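Local coordinates for protein N-(5'-phosphoribosyl)anthranilate isomerase (Thermococcus kodakarensis, PDB 5LHF) that catalyses the isomerisation of N-(5-phospho-beta-D-ribosyl)anthranilate to 1-(2-carboxyphenylamino)-1-deoxy-D-ribulose 5-phosphate, the third of five steps from chorismate to tryptophan, at residues E16-E21 and I48-I53; V20-D25 and K194-I199; D25-V30 and I53-V58; A76-V81 and G98-K103. All coordinates share one frame; numbering follows the deposited sequence. Where two conformers were deposited one is given.

Contact 1: E16-E21 and I48-I53; sequences ELRLVE and IEMAEI
The guanidinium of Arg18 meets Met50 O at its edge, while the carboxylate of Glu21, three residues on in the same segment, lies in plane at the edge too; Glu52 CG and Ala51 CA approach it obliquely. Arg18 NH1 donates to Met50 O at 2.8 Å, with the donor 45° above the carbonyl plane, and NH2 adds a weak bond to the same oxygen. Arg18 NH1 also makes a salt bridge with Glu21 OE2 (2.9 Å), met on the syn side. Glu52 OE1 lies 4.0 Å from Arg18 NH1, long and well out of the guanidinium plane, a matter of charge alone. Glu52 N points almost straight at Glu21 OE1, though their modelled separation of 2.5 Å is doubtfully short. In this TIM barrel the pairing ties the C-terminal turn of helix 14-20 to the end of helix 41-50. A water that accepts from Arg18 NH2 donates to Met50 O and Glu52 OE1. An alanine in place of Arg18 would probably leave Glu21 OE2 without its salt-bridge partner and the like-charged Glu21 and Glu52 carboxylates without the nearby positive charge. Beneath the polar layer, Leu17 CD2 reaches Ala51 CA at 3.8 Å.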
loop_
_atom_site.group_PDB
_atom_site.type_symbol
_atom_site.label_atom_id
_atom_site.label_comp_id
_atom_site.label_asym_id
_atom_site.label_seq_id
_atom_site.Cartn_x
_atom_site.Cartn_y
_atom_site.Cartn_z
ATOM N N GLU A 16 -6.404 6.852 15.674
ATOM C CA GLU A 16 -5.319 6.625 14.717
ATOM C C GLU A 16 -5.587 7.334 13.394
ATOM O O GLU A 16 -4.673 7.915 12.792
ATOM C CB GLU A 16 -5.146 5.125 14.480
ATOM C CG GLU A 16 -4.523 4.400 15.633
ATOM C CD GLU A 16 -4.148 2.992 15.277
ATOM O OE1 GLU A 16 -4.912 2.332 14.532
ATOM O OE2 GLU A 16 -3.071 2.549 15.722
ATOM N N LEU A 17 -6.838 7.292 12.923
ATOM C CA LEU A 17 -7.193 7.986 11.689
ATOM C C LEU A 17 -6.890 9.478 11.779
ATOM O O LEU A 17 -6.193 10.029 10.927
ATOM C CB LEU A 17 -8.668 7.772 11.363
ATOM C CG LEU A 17 -9.189 8.541 10.148
ATOM C CD1 LEU A 17 -8.521 8.077 8.855
ATOM C CD2 LEU A 17 -10.667 8.353 10.047
ATOM N N ARG A 18 -7.430 10.158 12.798
ATOM C CA ARG A 18 -7.223 11.600 12.910
ATOM C C ARG A 18 -5.739 11.963 13.012
ATOM O O ARG A 18 -5.319 13.024 12.526
ATOM C CB ARG A 18 -7.986 12.140 14.119
ATOM C CG ARG A 18 -9.495 12.016 13.988
ATOM C CD ARG A 18 -9.992 12.690 12.719
ATOM N NE ARG A 18 -11.452 12.796 12.690
ATOM C CZ ARG A 18 -12.180 12.769 11.573
ATOM N NH1 ARG A 18 -11.586 12.608 10.398
ATOM N NH2 ARG A 18 -13.506 12.876 11.634
ATOM N N LEU A 19 -4.937 11.119 13.670
ATOM C CA LEU A 19 -3.503 11.368 13.750
ATOM C C LEU A 19 -2.858 11.289 12.376
ATOM O O LEU A 19 -2.173 12.221 11.943
ATOM C CB LEU A 19 -2.845 10.369 14.704
ATOM C CG LEU A 19 -1.317 10.395 14.718
ATOM C CD1 LEU A 19 -0.876 11.826 15.090
ATOM C CD2 LEU A 19 -0.750 9.337 15.689
ATOM N N VAL A 20 -3.094 10.186 11.664
ATOM C CA VAL A 20 -2.524 9.988 10.334
ATOM C C VAL A 20 -2.937 11.104 9.379
ATOM O O VAL A 20 -2.169 11.484 8.487
ATOM C CB VAL A 20 -2.941 8.596 9.820
ATOM C CG1 VAL A 20 -2.759 8.473 8.320
ATOM C CG2 VAL A 20 -2.154 7.532 10.558
ATOM N N GLU A 21 -4.150 11.642 9.538
ATOM C CA GLU A 21 -4.656 12.647 8.610
ATOM C C GLU A 21 -3.876 13.953 8.675
ATOM O O GLU A 21 -3.958 14.755 7.739
ATOM C CB GLU A 21 -6.133 12.918 8.892
ATOM C CG GLU A 21 -7.016 11.738 8.502
ATOM C CD GLU A 21 -8.482 12.037 8.648
ATOM O OE1 GLU A 21 -9.276 11.454 7.882
ATOM O OE2 GLU A 21 -8.839 12.834 9.536
ATOM N N ILE A 48 -14.181 4.904 7.219
ATOM C CA ILE A 48 -14.264 5.381 5.842
ATOM C C ILE A 48 -15.178 6.601 5.753
ATOM O O ILE A 48 -14.932 7.526 4.963
ATOM C CB ILE A 48 -14.714 4.225 4.924
ATOM C CG1 ILE A 48 -13.537 3.252 4.697
ATOM C CG2 ILE A 48 -15.246 4.726 3.582
ATOM C CD1 ILE A 48 -13.981 1.877 4.168
ATOM N N GLU A 49 -16.236 6.626 6.565
ATOM C CA GLU A 49 -17.176 7.743 6.518
ATOM C C GLU A 49 -16.571 9.003 7.125
ATOM O O GLU A 49 -16.806 10.107 6.625
ATOM C CB GLU A 49 -18.468 7.375 7.242
ATOM C CG GLU A 49 -19.474 8.515 7.365
ATOM C CD GLU A 49 -20.657 8.152 8.244
ATOM O OE1 GLU A 49 -20.517 7.242 9.093
ATOM O OE2 GLU A 49 -21.727 8.780 8.095
ATOM N N MET A 50 -15.774 8.860 8.184
ATOM C CA MET A 50 -15.214 10.033 8.839
ATOM C C MET A 50 -13.883 10.493 8.254
ATOM O O MET A 50 -13.457 11.619 8.548
ATOM C CB MET A 50 -15.063 9.759 10.336
ATOM C CG MET A 50 -16.396 9.482 11.010
ATOM S SD MET A 50 -17.584 10.834 10.809
ATOM C CE MET A 50 -17.366 11.701 12.361
ATOM N N ALA A 51 -13.242 9.698 7.389
ATOM C CA ALA A 51 -11.934 10.076 6.862
ATOM C C ALA A 51 -11.988 11.364 6.040
ATOM O O ALA A 51 -12.932 11.606 5.278
ATOM C CB ALA A 51 -11.347 8.941 6.017
ATOM N N GLU A 52 -10.962 12.199 6.197
ATOM C CA GLU A 52 -10.857 13.431 5.429
ATOM C C GLU A 52 -9.745 13.392 4.382
ATOM O O GLU A 52 -9.548 14.386 3.677
ATOM C CB GLU A 52 -10.681 14.625 6.390
ATOM C CG GLU A 52 -11.936 14.848 7.231
ATOM C CD GLU A 52 -11.782 15.921 8.297
ATOM O OE1 GLU A 52 -12.769 16.161 9.037
ATOM O OE2 GLU A 52 -10.680 16.508 8.405
ATOM N N ILE A 53 -9.021 12.280 4.261
ATOM C CA ILE A 53 -8.118 12.002 3.136
ATOM C C ILE A 53 -8.553 10.691 2.480
ATOM O O ILE A 53 -9.341 9.937 3.070
ATOM C CB ILE A 53 -6.646 11.912 3.585
ATOM C CG1 ILE A 53 -6.428 10.670 4.454
ATOM C CG2 ILE A 53 -6.202 13.201 4.296
ATOM C CD1 ILE A 53 -5.003 10.552 5.022
HETATM O O HOH W 1 -15.079 13.965 9.056
#

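Contact 2: V20-D25 and K194-I199; sequences VERYAD and KDRVLI
Tyr23 meets Ile199 at its base and Arg196 at its tip. Its CB lies 3.8 Å from Ile199 CG2, and CG is 3.6 Å from that methyl. Farther out, CD1 and CD2 lie under the same group, which sits over one face of the ring, offset toward the rim, in a CH-pi contact with CG2 4.0 Å from the centroid and 26° off the normal. At the tip, the OH rests 3.5 Å from Arg196 CG and is hydrogen-bonded to Glu200, which also pairs with Arg196 NH1. The other branch of Ile199 runs to Val20, where CD1 lies 4.3 Å from Val20 CG2. That valine methyl also touches Lys194 CG; Lys194 NZ pairs with Glu189. An alanine at Tyr23 would probably strip the ring from Ile199 CG2, leaving only the CB contact, and leave Glu200 without its hydroxyl mate. The contact packs the turn after helix 14-20, where Val20 O accepts from both Tyr23 N and Ala24 N, against the start of helix 196-207, N-capped by Asp195 through Leu198 N. No hydrogen bond crosses between the two segments, so their direct attachment is apolar packing, with a polar tie supplied next door by Glu200.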
loop_
_atom_site.group_PDB
_atom_site.type_symbol
_atom_site.label_atom_id
_atom_site.label_comp_id
_atom_site.label_asym_id
_atom_site.label_seq_id
_atom_site.Cartn_x
_atom_site.Cartn_y
_atom_site.Cartn_z
ATOM N N VAL A 20 -3.094 10.186 11.664
ATOM C CA VAL A 20 -2.524 9.988 10.334
ATOM C C VAL A 20 -2.937 11.104 9.379
ATOM O O VAL A 20 -2.169 11.484 8.487
ATOM C CB VAL A 20 -2.941 8.596 9.820
ATOM C CG1 VAL A 20 -2.759 8.473 8.320
ATOM C CG2 VAL A 20 -2.154 7.532 10.558
ATOM N N GLU A 21 -4.150 11.642 9.538
ATOM C CA GLU A 21 -4.656 12.647 8.610
ATOM C C GLU A 21 -3.876 13.953 8.675
ATOM O O GLU A 21 -3.958 14.755 7.739
ATOM C CB GLU A 21 -6.133 12.918 8.892
ATOM C CG GLU A 21 -7.016 11.738 8.502
ATOM C CD GLU A 21 -8.482 12.037 8.648
ATOM O OE1 GLU A 21 -9.276 11.454 7.882
ATOM O OE2 GLU A 21 -8.839 12.834 9.536
ATOM N N ARG A 22 -3.123 14.180 9.747
ATOM C CA ARG A 22 -2.330 15.396 9.844
ATOM C C ARG A 22 -1.047 15.316 9.034
ATOM O O ARG A 22 -0.375 16.343 8.854
ATOM C CB ARG A 22 -2.021 15.686 11.310
ATOM C CG ARG A 22 -3.271 15.963 12.126
ATOM C CD ARG A 22 -3.008 16.929 13.271
ATOM N NE ARG A 22 -2.045 16.405 14.237
ATOM C CZ ARG A 22 -2.337 15.509 15.173
ATOM N NH1 ARG A 22 -3.572 15.024 15.271
ATOM N NH2 ARG A 22 -1.392 15.103 16.007
ATOM N N TYR A 23 -0.710 14.129 8.514
ATOM C CA TYR A 23 0.568 13.919 7.855
ATOM C C TYR A 23 0.472 13.259 6.489
ATOM O O TYR A 23 1.219 13.649 5.588
ATOM C CB TYR A 23 1.487 13.079 8.756
ATOM C CG TYR A 23 1.723 13.702 10.113
ATOM C CD1 TYR A 23 0.892 13.397 11.197
ATOM C CD2 TYR A 23 2.757 14.606 10.311
ATOM C CE1 TYR A 23 1.109 13.964 12.437
ATOM C CE2 TYR A 23 2.978 15.178 11.552
ATOM C CZ TYR A 23 2.157 14.857 12.606
ATOM O OH TYR A 23 2.384 15.428 13.837
ATOM N N ALA A 24 -0.399 12.256 6.314
ATOM C CA ALA A 24 -0.319 11.396 5.140
ATOM C C ALA A 24 -1.212 11.903 4.014
ATOM O O ALA A 24 -2.226 12.561 4.244
ATOM C CB ALA A 24 -0.714 9.946 5.484
ATOM N N ASP A 25 -0.828 11.576 2.779
ATOM C CA ASP A 25 -1.721 11.827 1.653
ATOM C C ASP A 25 -2.866 10.827 1.569
ATOM O O ASP A 25 -3.889 11.136 0.949
ATOM C CB ASP A 25 -0.918 11.801 0.365
ATOM C CG ASP A 25 0.181 12.832 0.371
ATOM O OD1 ASP A 25 -0.170 14.021 0.388
ATOM O OD2 ASP A 25 1.377 12.456 0.362
ATOM N N LYS A 194 -0.557 3.720 16.064
ATOM C CA LYS A 194 0.044 4.807 15.286
ATOM C C LYS A 194 0.546 5.894 16.230
ATOM O O LYS A 194 -0.188 6.356 17.109
ATOM C CB LYS A 194 -0.957 5.390 14.287
ATOM C CG LYS A 194 -1.481 4.417 13.252
ATOM C CD LYS A 194 -0.394 3.611 12.567
ATOM C CE LYS A 194 -1.046 2.577 11.646
ATOM N NZ LYS A 194 -0.166 1.456 11.248
ATOM N N ASP A 195 1.811 6.286 16.063
ATOM C CA ASP A 195 2.526 7.097 17.052
ATOM C C ASP A 195 3.035 8.395 16.428
ATOM O O ASP A 195 3.752 8.360 15.421
ATOM C CB ASP A 195 3.692 6.302 17.635
ATOM C CG ASP A 195 4.496 7.093 18.659
ATOM O OD1 ASP A 195 4.073 7.158 19.830
ATOM O OD2 ASP A 195 5.547 7.652 18.290
ATOM N N ARG A 196 2.697 9.530 17.054
ATOM C CA ARG A 196 2.985 10.831 16.439
ATOM C C ARG A 196 4.484 11.063 16.288
ATOM O O ARG A 196 4.939 11.600 15.271
ATOM C CB ARG A 196 2.359 11.967 17.257
ATOM C CG ARG A 196 2.478 13.348 16.593
ATOM C CD ARG A 196 3.702 14.146 17.053
ATOM N NE ARG A 196 3.722 14.328 18.503
ATOM C CZ ARG A 196 4.724 14.883 19.175
ATOM N NH1 ARG A 196 5.798 15.327 18.531
ATOM N NH2 ARG A 196 4.652 14.999 20.492
ATOM N N VAL A 197 5.275 10.670 17.285
ATOM C CA VAL A 197 6.705 10.946 17.201
ATOM C C VAL A 197 7.361 10.080 16.133
ATOM O O VAL A 197 8.215 10.557 15.368
ATOM C CB VAL A 197 7.367 10.771 18.577
ATOM C CG1 VAL A 197 8.880 10.636 18.420
ATOM C CG2 VAL A 197 7.014 11.956 19.483
ATOM N N LEU A 198 6.945 8.809 16.017
ATOM C CA LEU A 198 7.445 7.961 14.932
ATOM C C LEU A 198 7.023 8.494 13.568
ATOM O O LEU A 198 7.813 8.464 12.612
ATOM C CB LEU A 198 6.956 6.521 15.100
ATOM C CG LEU A 198 7.515 5.806 16.326
ATOM C CD1 LEU A 198 7.039 4.360 16.328
ATOM C CD2 LEU A 198 9.055 5.894 16.361
ATOM N N ILE A 199 5.778 8.957 13.442
ATOM C CA ILE A 199 5.331 9.507 12.166
ATOM C C ILE A 199 6.143 10.749 11.806
ATOM O O ILE A 199 6.558 10.920 10.653
ATOM C CB ILE A 199 3.812 9.793 12.182
ATOM C CG1 ILE A 199 3.033 8.468 12.223
ATOM C CG2 ILE A 199 3.416 10.575 10.925
ATOM C CD1 ILE A 199 1.512 8.620 12.534
#

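Contact 3: D25-V30 and I53-V58; sequences DATGVV and IPIYLV
Thr27 and Ile55 stand side by side on one face of the sheet, pointing the same way, with Thr27 CG2 3.7 Å from Ile55 CG1. They belong to two parallel strands, 26-30 and 55-58, whose directions differ by 28°. Four backbone bonds alternate across the seam: Thr27 N to Pro54 O, Tyr56 N to Thr27 O, Val29 N to Tyr56 O and Val58 N to Val29 O. On the Thr27 face, Val29 CG1 takes the place between its backbone N and carbonyl carbon (chi1 58°), and there it fits between Ile55 CD1 at 4.1 Å and Leu57 CD1 at 4.2 Å. Thr27 OG1 is hydrogen-bonded to Ile8 O of the preceding strand.

The opposite face, carrying Tyr56 and Val58, has its hollow at Gly28. Val58 CG2 settles 3.9 Å from Gly28 CA, and a beta carbon on Gly28 would clash with that methyl. Farther along, Val30 CG2 lies against Val58 CB at 4.0 Å. The Tyr56 ring presents its edge to the neighbouring strand: Thr27 O and Ala26 CB both lie in its plane, the latter 3.9 Å from CE1. Near the strand entrance Ile53 CD1 packs against the backbone of Ala26, 3.7 Å from its CA.

The pair closes the beta-alpha-beta unit of strand 26-30, helix 41-50 and strand 55-59 in the barrel. Helix 41-50 packs on the Thr27 face through Ala44 and Leu47 against Val29 and through Ile48 against Ile55 and Leu57, while strand 5-9 reaches Tyr56 and Val58 on the other face through Lys7 and Cys9.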
loop_
_atom_site.group_PDB
_atom_site.type_symbol
_atom_site.label_atom_id
_atom_site.label_comp_id
_atom_site.label_asym_id
_atom_site.label_seq_id
_atom_site.Cartn_x
_atom_site.Cartn_y
_atom_site.Cartn_z
ATOM N N ASP A 25 -0.828 11.576 2.779
ATOM C CA ASP A 25 -1.721 11.827 1.653
ATOM C C ASP A 25 -2.866 10.827 1.569
ATOM O O ASP A 25 -3.889 11.136 0.949
ATOM C CB ASP A 25 -0.918 11.801 0.365
ATOM C CG ASP A 25 0.181 12.832 0.371
ATOM O OD1 ASP A 25 -0.170 14.021 0.388
ATOM O OD2 ASP A 25 1.377 12.456 0.362
ATOM N N ALA A 26 -2.716 9.652 2.180
ATOM C CA ALA A 26 -3.721 8.600 2.119
ATOM C C ALA A 26 -3.503 7.672 3.299
ATOM O O ALA A 26 -2.409 7.612 3.869
ATOM C CB ALA A 26 -3.657 7.798 0.808
ATOM N N THR A 27 -4.548 6.932 3.640
ATOM C CA THR A 27 -4.437 5.899 4.661
ATOM C C THR A 27 -5.178 4.661 4.163
ATOM O O THR A 27 -5.587 4.577 2.998
ATOM C CB THR A 27 -4.945 6.425 6.015
ATOM O OG1 THR A 27 -4.610 5.488 7.053
ATOM C CG2 THR A 27 -6.450 6.661 5.988
ATOM N N GLY A 28 -5.299 3.672 5.036
ATOM C CA GLY A 28 -5.904 2.407 4.660
ATOM C C GLY A 28 -6.453 1.699 5.872
ATOM O O GLY A 28 -5.905 1.809 6.972
ATOM N N VAL A 29 -7.544 0.956 5.666
ATOM C CA VAL A 29 -8.130 0.141 6.722
ATOM C C VAL A 29 -8.241 -1.295 6.216
ATOM O O VAL A 29 -8.710 -1.530 5.098
ATOM C CB VAL A 29 -9.493 0.701 7.191
ATOM C CG1 VAL A 29 -10.500 0.789 6.026
ATOM C CG2 VAL A 29 -10.051 -0.184 8.282
ATOM N N VAL A 30 -7.786 -2.253 7.028
ATOM C CA VAL A 30 -7.626 -3.637 6.585
ATOM C C VAL A 30 -8.852 -4.451 6.992
ATOM O O VAL A 30 -9.293 -4.396 8.145
ATOM C CB VAL A 30 -6.341 -4.259 7.161
ATOM C CG1 VAL A 30 -6.227 -5.743 6.749
ATOM C CG2 VAL A 30 -5.107 -3.449 6.715
ATOM N N ILE A 53 -9.021 12.280 4.261
ATOM C CA ILE A 53 -8.118 12.002 3.136
ATOM C C ILE A 53 -8.553 10.691 2.480
ATOM O O ILE A 53 -9.341 9.937 3.070
ATOM C CB ILE A 53 -6.646 11.912 3.585
ATOM C CG1 ILE A 53 -6.428 10.670 4.454
ATOM C CG2 ILE A 53 -6.202 13.201 4.296
ATOM C CD1 ILE A 53 -5.003 10.552 5.022
ATOM N N PRO A 54 -8.064 10.361 1.283
ATOM C CA PRO A 54 -8.402 9.059 0.696
ATOM C C PRO A 54 -8.049 7.924 1.646
ATOM O O PRO A 54 -6.963 7.895 2.231
ATOM C CB PRO A 54 -7.552 9.021 -0.580
ATOM C CG PRO A 54 -7.437 10.447 -0.975
ATOM C CD PRO A 54 -7.326 11.217 0.329
ATOM N N ILE A 55 -8.984 6.996 1.829
ATOM C CA ILE A 55 -8.742 5.859 2.708
ATOM C C ILE A 55 -9.009 4.576 1.925
ATOM O O ILE A 55 -10.129 4.348 1.444
ATOM C CB ILE A 55 -9.573 5.930 4.002
ATOM C CG1 ILE A 55 -9.336 4.681 4.869
ATOM C CG2 ILE A 55 -11.065 6.186 3.715
ATOM C CD1 ILE A 55 -9.863 4.821 6.288
ATOM N N TYR A 56 -7.976 3.760 1.766
ATOM C CA TYR A 56 -8.108 2.517 1.017
ATOM C C TYR A 56 -8.728 1.420 1.869
ATOM O O TYR A 56 -8.334 1.222 3.019
ATOM C CB TYR A 56 -6.732 2.071 0.509
ATOM C CG TYR A 56 -6.240 2.941 -0.621
ATOM C CD1 TYR A 56 -5.631 4.169 -0.370
ATOM C CD2 TYR A 56 -6.399 2.539 -1.935
ATOM C CE1 TYR A 56 -5.203 4.976 -1.412
ATOM C CE2 TYR A 56 -5.982 3.313 -2.969
ATOM C CZ TYR A 56 -5.375 4.531 -2.716
ATOM O OH TYR A 56 -4.974 5.291 -3.801
ATOM N N LEU A 57 -9.694 0.703 1.292
ATOM C CA LEU A 57 -10.142 -0.574 1.845
ATOM C C LEU A 57 -9.124 -1.615 1.414
ATOM O O LEU A 57 -9.051 -1.954 0.228
ATOM C CB LEU A 57 -11.538 -0.926 1.336
ATOM C CG LEU A 57 -12.252 -2.109 2.009
ATOM C CD1 LEU A 57 -12.564 -1.799 3.483
ATOM C CD2 LEU A 57 -13.534 -2.469 1.245
ATOM N N VAL A 58 -8.316 -2.101 2.358
ATOM C CA VAL A 58 -7.161 -2.943 2.053
ATOM C C VAL A 58 -7.511 -4.394 2.355
ATOM O O VAL A 58 -7.957 -4.705 3.469
ATOM C CB VAL A 58 -5.940 -2.516 2.881
ATOM C CG1 VAL A 58 -4.751 -3.386 2.537
ATOM C CG2 VAL A 58 -5.634 -1.004 2.707
#

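Contact 4: A76-V81 and G98-K103; sequences AEYIQV and GVSVMK
Ile79 fills the tight part of this contact, its CD1 3.8 Å from Val99 CG2 and its CG1 3.9 Å from Val101 CG2. Chi1 of 65° sets CG1 between the backbone N and the carbonyl carbon, toward Val101 CG2; CD1 extends on from it to Val99, whose side chain crosses that of Ile79 at about a right angle. Val81 CG2 continues the row against Val101 CG1. Leu93 of helix 87-97 and Trp67 of helix 64-74 also pack on Ile79, placing this face on the helix side of the barrel. Below it the parallel strands 78-81 and 100-103, 23° apart in direction, are joined by four backbone hydrogen bonds, from Ser100 N to Glu77 O through to Val81 N to Met102 O.

The other face is more polar. Gln80 and Met102 run side by side, with Met102 CE 3.7 Å from Gln80 OE1, which is hydrogen-bonded to Lys7 NZ of strand 5-9. Toward the solvent end Tyr78 CD1 lies 3.6 Å from Ser100 CB, and a water lies 2.8 Å from Ser100 OG and within bonding distance of Glu77 O, which it may share with Ser100 N. The chemistry divides accordingly: branched apolar groups pack beneath the helices, the backbone bonds fix the register, and at the exposed strand entrance a water probably links the Ser100 hydroxyl to the Glu77 backbone and, weakly, its carboxylate.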
loop_
_atom_site.group_PDB
_atom_site.type_symbol
_atom_site.label_atom_id
_atom_site.label_comp_id
_atom_site.label_asym_id
_atom_site.label_seq_id
_atom_site.Cartn_x
_atom_site.Cartn_y
_atom_site.Cartn_z
ATOM N N ALA A 76 -16.579 2.152 0.411
ATOM C CA ALA A 76 -15.216 2.503 0.016
ATOM C C ALA A 76 -15.187 3.110 -1.378
ATOM O O ALA A 76 -15.886 2.657 -2.285
ATOM C CB ALA A 76 -14.306 1.275 0.042
ATOM N N GLU A 77 -14.367 4.145 -1.535
ATOM C CA GLU A 77 -14.070 4.808 -2.793
ATOM C C GLU A 77 -12.748 4.335 -3.385
ATOM O O GLU A 77 -12.523 4.457 -4.598
ATOM C CB GLU A 77 -14.014 6.314 -2.497
ATOM C CG GLU A 77 -15.352 6.936 -2.120
ATOM C CD GLU A 77 -16.181 7.189 -3.344
ATOM O OE1 GLU A 77 -17.432 7.327 -3.226
ATOM O OE2 GLU A 77 -15.577 7.250 -4.451
ATOM N N TYR A 78 -11.854 3.855 -2.523
ATOM C CA TYR A 78 -10.515 3.390 -2.863
ATOM C C TYR A 78 -10.350 1.980 -2.334
ATOM O O TYR A 78 -10.762 1.695 -1.209
ATOM C CB TYR A 78 -9.434 4.272 -2.224
ATOM C CG TYR A 78 -9.446 5.684 -2.746
ATOM C CD1 TYR A 78 -8.640 6.052 -3.825
ATOM C CD2 TYR A 78 -10.258 6.651 -2.166
ATOM C CE1 TYR A 78 -8.650 7.344 -4.311
ATOM C CE2 TYR A 78 -10.274 7.939 -2.644
ATOM C CZ TYR A 78 -9.472 8.279 -3.717
ATOM O OH TYR A 78 -9.492 9.570 -4.193
ATOM N N ILE A 79 -9.737 1.101 -3.126
ATOM C CA ILE A 79 -9.452 -0.247 -2.658
ATOM C C ILE A 79 -8.008 -0.587 -2.985
ATOM O O ILE A 79 -7.448 -0.141 -3.994
ATOM C CB ILE A 79 -10.414 -1.314 -3.254
ATOM C CG1 ILE A 79 -10.250 -1.456 -4.767
ATOM C CG2 ILE A 79 -11.867 -0.976 -2.910
ATOM C CD1 ILE A 79 -11.100 -2.594 -5.363
ATOM N N GLN A 80 -7.399 -1.361 -2.099
ATOM C CA GLN A 80 -6.040 -1.857 -2.297
ATOM C C GLN A 80 -6.141 -3.370 -2.388
ATOM O O GLN A 80 -6.458 -4.039 -1.400
ATOM C CB GLN A 80 -5.110 -1.419 -1.172
ATOM C CG GLN A 80 -3.729 -2.087 -1.197
ATOM C CD GLN A 80 -2.724 -1.336 -0.333
ATOM O OE1 GLN A 80 -2.827 -0.126 -0.146
ATOM N NE2 GLN A 80 -1.807 -2.066 0.264
ATOM N N VAL A 81 -5.877 -3.898 -3.575
ATOM C CA VAL A 81 -6.022 -5.323 -3.850
ATOM C C VAL A 81 -4.665 -5.978 -3.619
ATOM O O VAL A 81 -3.727 -5.789 -4.404
ATOM C CB VAL A 81 -6.538 -5.556 -5.272
ATOM C CG1 VAL A 81 -6.580 -7.042 -5.615
ATOM C CG2 VAL A 81 -7.915 -4.949 -5.419
ATOM N N GLY A 98 -17.384 1.935 -9.032
ATOM C CA GLY A 98 -16.765 3.241 -9.133
ATOM C C GLY A 98 -15.645 3.441 -8.139
ATOM O O GLY A 98 -15.521 4.526 -7.568
ATOM N N VAL A 99 -14.822 2.433 -7.929
ATOM C CA VAL A 99 -13.706 2.534 -6.994
ATOM C C VAL A 99 -12.412 2.797 -7.755
ATOM O O VAL A 99 -12.253 2.415 -8.921
ATOM C CB VAL A 99 -13.604 1.267 -6.112
ATOM C CG1 VAL A 99 -14.853 1.113 -5.240
ATOM C CG2 VAL A 99 -13.357 0.015 -6.946
ATOM N N SER A 100 -11.476 3.485 -7.094
ATOM C CA SER A 100 -10.108 3.622 -7.584
ATOM C C SER A 100 -9.290 2.499 -6.977
ATOM O O SER A 100 -9.519 2.122 -5.828
ATOM C CB SER A 100 -9.505 4.974 -7.187
ATOM O OG SER A 100 -10.405 6.019 -7.500
ATOM N N VAL A 101 -8.342 1.957 -7.741
ATOM C CA VAL A 101 -7.641 0.748 -7.328
ATOM C C VAL A 101 -6.147 1.006 -7.208
ATOM O O VAL A 101 -5.527 1.578 -8.117
ATOM C CB VAL A 101 -7.900 -0.425 -8.288
ATOM C CG1 VAL A 101 -7.195 -1.678 -7.770
ATOM C CG2 VAL A 101 -9.396 -0.658 -8.436
ATOM N N MET A 102 -5.574 0.572 -6.086
ATOM C CA MET A 102 -4.135 0.386 -5.955
ATOM C C MET A 102 -3.897 -1.115 -5.886
ATOM O O MET A 102 -4.478 -1.800 -5.039
ATOM C CB MET A 102 -3.577 1.112 -4.729
ATOM C CG MET A 102 -2.072 0.840 -4.424
ATOM S SD MET A 102 -1.125 2.247 -3.766
ATOM C CE MET A 102 -2.141 2.710 -2.363
ATOM N N LYS A 103 -3.102 -1.641 -6.810
ATOM C CA LYS A 103 -2.809 -3.064 -6.832
ATOM C C LYS A 103 -1.441 -3.302 -6.208
ATOM O O LYS A 103 -0.467 -2.646 -6.581
ATOM C CB LYS A 103 -2.840 -3.604 -8.262
ATOM C CG LYS A 103 -2.401 -5.054 -8.382
ATOM C CD LYS A 103 -3.549 -6.044 -8.210
ATOM C CE LYS A 103 -3.079 -7.448 -8.591
ATOM N NZ LYS A 103 -2.210 -8.059 -7.554
HETATM O O HOH W 2 -13.019 6.659 -6.589
#

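Overall arrangement
Contacts 3 and 4 are buried strand pairs in the barrel wall, each closing a beta-alpha-beta unit, and they meet directly because strands 55-59 and 78-81 are neighbours, with probable backbone hydrogen bonds from Leu57 to Tyr78 and Gln80. Contacts 1 and 2 lie farther out, partly buried, each about 16 Å from the chain's centre. They share Val20 and Glu21, but contact 1 joins helix 14-20 to the next helix by hydrogen bonds between charged side chains and backbone atoms, whereas contact 2 joins its end and the following turn to the last helix by apolar packing. Ile53 belongs to contacts 1 and 3, linking surface to wall. Regular backbone bonding marks the wall; side-chain chemistry carries the outer layer.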